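Local structure of probable quinone reductase Qor (NADPH:quinone reductase) (Zeta-crystallin homolog protein) (Mycobacterium tuberculosis, 4RVU) at the interface of chains A and B. The protein binds NADPH and passes electrons from it to quinone substrates, as a zeta-crystallin-like quinone reductase. Coordinates in Å, arbitrary orientation; residue numbers count along the deposited sequence, not the author numbering. Chains: chain A/B, Probable quinone reductase Qor (NADPH:quinone reductase) (Zeta-crystallin homolog protein).

Contact 1: the interface of chains A and B. Residues chain A 140, 267-270; chain B 260, 265-268.
A:Leu268 and B:Leu268 pair across the two-fold as antiparallel strands. The amide N of A:Leu268 gives a hydrogen bond to O of B:Leu268 at 2.7 Å. The return bond runs from N of B:Leu268 to O of A:Leu268 at 2.8 Å. A second antiparallel bridge joins A:Thr269 with B:Tyr267.

Two side-chain hydroxyls add hydrogen bonds to backbone carbonyls. The phenol OH of B:Tyr267 donates to O of A:Val140, 2.7 Å away. It lies in the carbonyl plane on a lone pair, with a C=O...O angle of 115°. That carbonyl oxygen also lies in the plane of the tyrosine ring, at its edge, so the phenol meets it tip-on. The hydroxyl OG1 of A:Thr269 donates to O of B:Val266 at 2.9 Å. Here the donor stands well above the carbonyl plane and misses the lone pairs. The chi1 of -180° sets OG1 anti to the backbone N and turns it toward chain B. The same hydroxyl meets water 1 at 2.8 Å, and this water links it to O of B:Ser265. OG1 is thus held by both a carbonyl and a water. OG1 and water 1 sit over one face of the B:Tyr267 ring, toward its rim.

Apolar packing fills in around these bonds. The side chains of A:Thr269 and B:Tyr267 run parallel, in the same direction. CB of A:Thr269 is 3.8 Å from ring carbon CD1 of B:Tyr267. On another part of the contact, A:Leu268 crosses B:Leu260 at about a right angle. The branch CD1 of B:Leu260 lies 4.0 Å from CG of A:Leu268.

In the deposited dimer the site joins strand 267-269 of each chain into a sheet that continues between subunits, probably the biological dimer contact. B:Tyr267 caps a carbonyl at the C-terminal end of helix 120-140, and B:Leu260 belongs to helix 258-262.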
ATOM      1  N   VAL A 140       4.573  -8.511  -3.809  1.00 15.87           N
ATOM      2  CA  VAL A 140       3.574  -7.577  -3.270  1.00 15.34           C
ATOM      3  C   VAL A 140       3.480  -7.670  -1.743  1.00 15.49           C
ATOM      4  O   VAL A 140       3.600  -6.661  -1.032  1.00 16.14           O
ATOM      5  CB  VAL A 140       2.195  -7.767  -3.940  1.00 15.36           C
ATOM      6  CG1 VAL A 140       1.124  -6.996  -3.182  1.00 15.83           C
ATOM      7  CG2 VAL A 140       2.252  -7.306  -5.398  1.00 16.32           C
ATOM      8  N   TYR A 267      -1.779  -1.265   4.389  1.00 16.04           N
ATOM      9  CA  TYR A 267      -1.370  -0.878   3.049  1.00 16.38           C
ATOM     10  C   TYR A 267      -2.428  -1.344   2.082  1.00 16.20           C
ATOM     11  O   TYR A 267      -2.950  -2.463   2.224  1.00 16.16           O
ATOM     12  CB  TYR A 267      -0.093  -1.606   2.649  1.00 16.22           C
ATOM     13  CG  TYR A 267       1.121  -1.315   3.482  1.00 15.99           C
ATOM     14  CD1 TYR A 267       1.345  -1.994   4.669  1.00 16.71           C
ATOM     15  CD2 TYR A 267       2.069  -0.386   3.064  1.00 17.31           C
ATOM     16  CE1 TYR A 267       2.468  -1.746   5.429  1.00 16.59           C
ATOM     17  CE2 TYR A 267       3.196  -0.126   3.824  1.00 16.18           C
ATOM     18  CZ  TYR A 267       3.390  -0.822   4.998  1.00 16.45           C
ATOM     19  OH  TYR A 267       4.515  -0.587   5.756  1.00 16.46           O
ATOM     20  N   LEU A 268      -2.722  -0.506   1.091  1.00 15.73           N
ATOM     21  CA  LEU A 268      -3.558  -0.907  -0.039  1.00 15.99           C
ATOM     22  C   LEU A 268      -2.714  -0.853  -1.308  1.00 16.05           C
ATOM     23  O   LEU A 268      -2.021   0.132  -1.573  1.00 15.70           O
ATOM     24  CB  LEU A 268      -4.788   0.006  -0.165  1.00 16.07           C
ATOM     25  CG  LEU A 268      -5.718  -0.214  -1.361  1.00 16.97           C
ATOM     26  CD1 LEU A 268      -6.414  -1.589  -1.293  1.00 15.86           C
ATOM     27  CD2 LEU A 268      -6.740   0.901  -1.469  1.00 16.24           C
ATOM     28  N   THR A 269      -2.746  -1.916  -2.104  1.00 15.06           N
ATOM     29  CA  THR A 269      -2.045  -1.851  -3.374  1.00 15.10           C
ATOM     30  C   THR A 269      -2.902  -2.498  -4.444  1.00 15.26           C
ATOM     31  O   THR A 269      -3.626  -3.450  -4.163  1.00 15.24           O
ATOM     32  CB  THR A 269      -0.663  -2.527  -3.290  1.00 15.13           C
ATOM     33  OG1 THR A 269      -0.009  -2.432  -4.566  1.00 15.70           O
ATOM     34  CG2 THR A 269      -0.817  -4.006  -2.912  1.00 15.17           C
ATOM     35  N   ARG A 270      -2.834  -1.973  -5.665  1.00 17.92           N
ATOM     36  CA  ARG A 270      -3.593  -2.546  -6.782  1.00 17.58           C
ATOM     37  C   ARG A 270      -2.610  -2.872  -7.898  1.00 18.38           C
ATOM     38  O   ARG A 270      -2.395  -2.056  -8.798  1.00 18.24           O
ATOM     39  CB  ARG A 270      -4.655  -1.563  -7.292  1.00 17.80           C
ATOM     40  CG  ARG A 270      -5.871  -2.224  -8.000  1.00 17.82           C
ATOM     41  CD  ARG A 270      -5.473  -3.086  -9.209  1.00 18.45           C
ATOM     42  NE  ARG A 270      -6.609  -3.749  -9.849  1.00 18.95           N
ATOM     43  CZ  ARG A 270      -6.505  -4.613 -10.858  1.00 20.04           C
ATOM     44  NH1 ARG A 270      -5.317  -4.944 -11.344  1.00 19.33           N
ATOM     45  NH2 ARG A 270      -7.593  -5.160 -11.382  1.00 20.80           N
TER
ATOM     46  N   LEU B 260      -3.858   3.460  -8.329  1.00 16.70           N
ATOM     47  CA  LEU B 260      -2.641   2.873  -7.759  1.00 16.61           C
ATOM     48  C   LEU B 260      -1.990   1.922  -8.756  1.00 17.53           C
ATOM     49  O   LEU B 260      -0.773   1.739  -8.762  1.00 17.06           O
ATOM     50  CB  LEU B 260      -2.942   2.135  -6.447  1.00 17.32           C
ATOM     51  CG  LEU B 260      -3.733   2.885  -5.376  1.00 16.93           C
ATOM     52  CD1 LEU B 260      -3.940   2.014  -4.139  1.00 16.43           C
ATOM     53  CD2 LEU B 260      -3.037   4.194  -4.999  1.00 17.32           C
ATOM     54  N   SER B 265       1.649   0.205  -9.910  1.00 16.27           N
ATOM     55  CA  SER B 265       1.408  -0.826  -8.895  1.00 15.96           C
ATOM     56  C   SER B 265       1.999  -0.367  -7.555  1.00 16.12           C
ATOM     57  O   SER B 265       2.774  -1.081  -6.908  1.00 16.04           O
ATOM     58  CB  SER B 265       1.974  -2.171  -9.346  1.00 16.86           C
ATOM     59  OG  SER B 265       1.253  -2.668 -10.476  1.00 16.30           O
ATOM     60  N   VAL B 266       1.645   0.850  -7.160  1.00 15.38           N
ATOM     61  CA  VAL B 266       2.205   1.432  -5.953  1.00 15.09           C
ATOM     62  C   VAL B 266       1.399   1.020  -4.726  1.00 15.46           C
ATOM     63  O   VAL B 266       0.295   0.486  -4.846  1.00 15.26           O
ATOM     64  CB  VAL B 266       2.268   2.962  -6.043  1.00 15.04           C
ATOM     65  CG1 VAL B 266       3.007   3.393  -7.305  1.00 15.28           C
ATOM     66  CG2 VAL B 266       0.866   3.567  -6.030  1.00 15.01           C
ATOM     67  N   TYR B 267       1.965   1.273  -3.548  1.00 15.81           N
ATOM     68  CA  TYR B 267       1.265   1.025  -2.300  1.00 15.24           C
ATOM     69  C   TYR B 267       0.768   2.355  -1.781  1.00 15.72           C
ATOM     70  O   TYR B 267       1.482   3.359  -1.873  1.00 15.47           O
ATOM     71  CB  TYR B 267       2.229   0.483  -1.255  1.00 15.58           C
ATOM     72  CG  TYR B 267       2.859  -0.854  -1.545  1.00 16.37           C
ATOM     73  CD1 TYR B 267       2.334  -2.016  -0.998  1.00 16.84           C
ATOM     74  CD2 TYR B 267       4.010  -0.948  -2.323  1.00 16.49           C
ATOM     75  CE1 TYR B 267       2.926  -3.248  -1.236  1.00 16.37           C
ATOM     76  CE2 TYR B 267       4.607  -2.169  -2.567  1.00 16.51           C
ATOM     77  CZ  TYR B 267       4.060  -3.314  -2.019  1.00 16.91           C
ATOM     78  OH  TYR B 267       4.662  -4.532  -2.252  1.00 17.32           O
ATOM     79  N   LEU B 268      -0.437   2.367  -1.217  1.00 14.87           N
ATOM     80  CA  LEU B 268      -0.926   3.536  -0.497  1.00 14.81           C
ATOM     81  C   LEU B 268      -1.173   3.119   0.941  1.00 14.77           C
ATOM     82  O   LEU B 268      -1.765   2.063   1.200  1.00 14.80           O
ATOM     83  CB  LEU B 268      -2.230   4.051  -1.112  1.00 14.81           C
ATOM     84  CG  LEU B 268      -2.982   5.097  -0.286  1.00 14.74           C
ATOM     85  CD1 LEU B 268      -2.160   6.398  -0.224  1.00 14.69           C
ATOM     86  CD2 LEU B 268      -4.339   5.354  -0.921  1.00 14.75           C
TER
HETATM   87  O   HOH W   1       2.308  -3.588  -5.659  1.00 16.24           O

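Contact 2: the interface of chains A and B. Residues chain A 269-272, 275-276; chain B 238-239, 261, 265.
The loop 270-272 and 3-10 helix 273-276 of chain A meet helix 258-262, the turn at B:Ser265 and the loop at B:Val238 and B:Arg239 of chain B. The protein belongs to the medium-chain dehydrogenase/reductase superfamily, in its zeta-crystallin-like quinone reductase branch. A:Pro271 is also an NADPH-binding residue, so the partner packs against a cofactor-binding loop.

B:Ser265 reaches into this loop with its hydroxyl. OG, anti to its own carbonyl carbon, is turned toward A:Ser272 and the A:His275 ring. It accepts a hydrogen bond from the backbone N of A:Ser272 at 2.9 Å. It also bonds to ring nitrogen ND1 of A:His275 at 2.7 Å, with the direction not settled. Two partners from chain A therefore grip one hydroxyl. CB of B:Ser265 packs on CA of A:Pro271 at 3.7 Å.

B:Asn261 has CG anti to the backbone N (chi1 -176°), which carries its amide alongside the A:Arg270 guanidinium and points OD1 at A:Ser272 and A:His275. The amide and guanidinium planes are 12° apart, almost parallel. ND2 of the amide comes within 3.5 Å of NH1 of A:Arg270. Two donors meet here, so this is packing and not a hydrogen bond. Within chain A, NH1 donates to O of A:Pro271 at 2.9 Å, which ties the guanidinium to its own loop. OD1 lies in the plane of the A:His275 ring, at the edge.

The rim of the A:Phe276 ring lies against the CD-NE part of B:Arg239, with ring and guanidinium planes 33° apart. CE1 of the ring is 3.3 Å from NE of B:Arg239, with CD beside it. The neighbouring side of the rim, CE2, touches CB of B:Ser265. Water 3 lies in the guanidinium plane at its edge. It bonds to NH1 of B:Arg239 at 2.8 Å and also to O of A:His275. CG1 of B:Val238 packs loosely against CB of A:His275.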
ATOM      1  N   THR A 269      -2.746  -1.916  -2.104  1.00 15.06           N
ATOM      2  CA  THR A 269      -2.045  -1.851  -3.374  1.00 15.10           C
ATOM      3  C   THR A 269      -2.902  -2.498  -4.444  1.00 15.26           C
ATOM      4  O   THR A 269      -3.626  -3.450  -4.163  1.00 15.24           O
ATOM      5  CB  THR A 269      -0.663  -2.527  -3.290  1.00 15.13           C
ATOM      6  OG1 THR A 269      -0.009  -2.432  -4.566  1.00 15.70           O
ATOM      7  CG2 THR A 269      -0.817  -4.006  -2.912  1.00 15.17           C
ATOM      8  N   ARG A 270      -2.834  -1.973  -5.665  1.00 17.92           N
ATOM      9  CA  ARG A 270      -3.593  -2.546  -6.782  1.00 17.58           C
ATOM     10  C   ARG A 270      -2.610  -2.872  -7.898  1.00 18.38           C
ATOM     11  O   ARG A 270      -2.395  -2.056  -8.798  1.00 18.24           O
ATOM     12  CB  ARG A 270      -4.655  -1.563  -7.292  1.00 17.80           C
ATOM     13  CG  ARG A 270      -5.871  -2.224  -8.000  1.00 17.82           C
ATOM     14  CD  ARG A 270      -5.473  -3.086  -9.209  1.00 18.45           C
ATOM     15  NE  ARG A 270      -6.609  -3.749  -9.849  1.00 18.95           N
ATOM     16  CZ  ARG A 270      -6.505  -4.613 -10.858  1.00 20.04           C
ATOM     17  NH1 ARG A 270      -5.317  -4.944 -11.344  1.00 19.33           N
ATOM     18  NH2 ARG A 270      -7.593  -5.160 -11.382  1.00 20.80           N
ATOM     19  N   PRO A 271      -2.018  -4.078  -7.852  1.00 15.39           N
ATOM     20  CA  PRO A 271      -0.956  -4.385  -8.809  1.00 15.40           C
ATOM     21  C   PRO A 271      -1.473  -4.895 -10.154  1.00 15.98           C
ATOM     22  O   PRO A 271      -2.615  -5.371 -10.276  1.00 16.24           O
ATOM     23  CB  PRO A 271      -0.178  -5.504  -8.109  1.00 15.77           C
ATOM     24  CG  PRO A 271      -1.236  -6.227  -7.299  1.00 15.65           C
ATOM     25  CD  PRO A 271      -2.161  -5.120  -6.818  1.00 15.35           C
ATOM     26  N   SER A 272      -0.608  -4.767 -11.156  1.00 18.40           N
ATOM     27  CA  SER A 272      -0.816  -5.338 -12.480  1.00 18.71           C
ATOM     28  C   SER A 272       0.436  -6.124 -12.858  1.00 17.97           C
ATOM     29  O   SER A 272       1.553  -5.690 -12.567  1.00 17.51           O
ATOM     30  CB  SER A 272      -1.076  -4.219 -13.490  1.00 19.34           C
ATOM     31  OG  SER A 272      -0.605  -4.556 -14.777  1.00 22.45           O
ATOM     32  N   HIS A 275       3.790  -4.659 -14.237  1.00 17.43           N
ATOM     33  CA  HIS A 275       4.850  -4.063 -13.419  1.00 17.76           C
ATOM     34  C   HIS A 275       5.700  -5.103 -12.696  1.00 17.90           C
ATOM     35  O   HIS A 275       6.593  -4.749 -11.932  1.00 17.08           O
ATOM     36  CB  HIS A 275       4.277  -3.056 -12.408  1.00 17.93           C
ATOM     37  CG  HIS A 275       3.536  -1.918 -13.039  1.00 16.92           C
ATOM     38  ND1 HIS A 275       2.186  -1.714 -12.846  1.00 17.17           N
ATOM     39  CD2 HIS A 275       3.952  -0.928 -13.864  1.00 19.22           C
ATOM     40  CE1 HIS A 275       1.804  -0.644 -13.521  1.00 17.93           C
ATOM     41  NE2 HIS A 275       2.858  -0.148 -14.148  1.00 18.63           N
ATOM     42  N   PHE A 276       5.432  -6.386 -12.937  1.00 15.70           N
ATOM     43  CA  PHE A 276       6.243  -7.442 -12.342  1.00 15.72           C
ATOM     44  C   PHE A 276       6.870  -8.341 -13.408  1.00 15.81           C
ATOM     45  O   PHE A 276       7.450  -9.372 -13.093  1.00 15.84           O
ATOM     46  CB  PHE A 276       5.427  -8.259 -11.328  1.00 15.70           C
ATOM     47  CG  PHE A 276       4.829  -7.419 -10.238  1.00 15.84           C
ATOM     48  CD1 PHE A 276       5.466  -7.306  -9.007  1.00 16.00           C
ATOM     49  CD2 PHE A 276       3.656  -6.698 -10.460  1.00 15.59           C
ATOM     50  CE1 PHE A 276       4.925  -6.502  -7.997  1.00 15.49           C
ATOM     51  CE2 PHE A 276       3.119  -5.885  -9.466  1.00 15.51           C
ATOM     52  CZ  PHE A 276       3.751  -5.799  -8.224  1.00 16.02           C
TER
ATOM     53  N   VAL B 238       7.959   2.860  -9.749  1.00 15.97           N
ATOM     54  CA  VAL B 238       7.163   1.639  -9.812  1.00 15.86           C
ATOM     55  C   VAL B 238       7.256   0.884  -8.489  1.00 15.55           C
ATOM     56  O   VAL B 238       8.357   0.713  -7.939  1.00 16.60           O
ATOM     57  CB  VAL B 238       7.633   0.750 -10.981  1.00 16.69           C
ATOM     58  CG1 VAL B 238       7.032  -0.667 -10.884  1.00 16.33           C
ATOM     59  CG2 VAL B 238       7.264   1.414 -12.304  1.00 17.70           C
ATOM     60  N   ARG B 239       6.099   0.467  -7.976  1.00 15.59           N
ATOM     61  CA  ARG B 239       5.978  -0.276  -6.706  1.00 16.20           C
ATOM     62  C   ARG B 239       6.454   0.527  -5.490  1.00 16.72           C
ATOM     63  O   ARG B 239       6.737  -0.034  -4.417  1.00 16.38           O
ATOM     64  CB  ARG B 239       6.677  -1.636  -6.779  1.00 16.45           C
ATOM     65  CG  ARG B 239       6.056  -2.608  -7.796  1.00 16.86           C
ATOM     66  CD  ARG B 239       6.966  -3.810  -8.020  1.00 17.01           C
ATOM     67  NE  ARG B 239       7.274  -4.488  -6.759  1.00 16.64           N
ATOM     68  CZ  ARG B 239       8.218  -5.416  -6.602  1.00 18.13           C
ATOM     69  NH1 ARG B 239       8.953  -5.816  -7.632  1.00 16.96           N
ATOM     70  NH2 ARG B 239       8.426  -5.955  -5.404  1.00 17.90           N
ATOM     71  N   ASN B 261      -2.818   1.304  -9.592  1.00 18.27           N
ATOM     72  CA  ASN B 261      -2.347   0.471 -10.690  1.00 19.29           C
ATOM     73  C   ASN B 261      -1.614   1.335 -11.714  1.00 18.86           C
ATOM     74  O   ASN B 261      -0.427   1.138 -11.990  1.00 18.48           O
ATOM     75  CB  ASN B 261      -3.564  -0.201 -11.325  1.00 18.83           C
ATOM     76  CG  ASN B 261      -3.208  -1.175 -12.416  1.00 21.03           C
ATOM     77  OD1 ASN B 261      -2.073  -1.230 -12.886  1.00 21.30           O
ATOM     78  ND2 ASN B 261      -4.195  -1.948 -12.841  1.00 20.60           N
ATOM     79  N   SER B 265       1.649   0.205  -9.910  1.00 16.27           N
ATOM     80  CA  SER B 265       1.408  -0.826  -8.895  1.00 15.96           C
ATOM     81  C   SER B 265       1.999  -0.367  -7.555  1.00 16.12           C
ATOM     82  O   SER B 265       2.774  -1.081  -6.908  1.00 16.04           O
ATOM     83  CB  SER B 265       1.974  -2.171  -9.346  1.00 16.86           C
ATOM     84  OG  SER B 265       1.253  -2.668 -10.476  1.00 16.30           O
TER
HETATM   85  O   HOH W   2       2.308  -3.588  -5.659  1.00 16.24           O
HETATM   86  O   HOH W   3       8.747  -5.297 -10.423  1.00 16.62           O

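Contact 1 and contact 2 are neighbours, with the centres of their C-alpha atoms about 6 Å apart. They share A:Thr269, A:Arg270 and B:Ser265, and one bridging water serves both. Chain A runs directly from the strand of contact 1 into the loop of contact 2, and helix 258-262 of chain B takes part in each. The two-fold passes by A:Leu268 and B:Leu268; the rest recurs with the chains exchanged. Together they form a continuous stretch of the deposited dimer's boundary. Because A:Pro271 also binds NADPH, this boundary may help to shape the cofactor site, although the structure alone does not show such coupling.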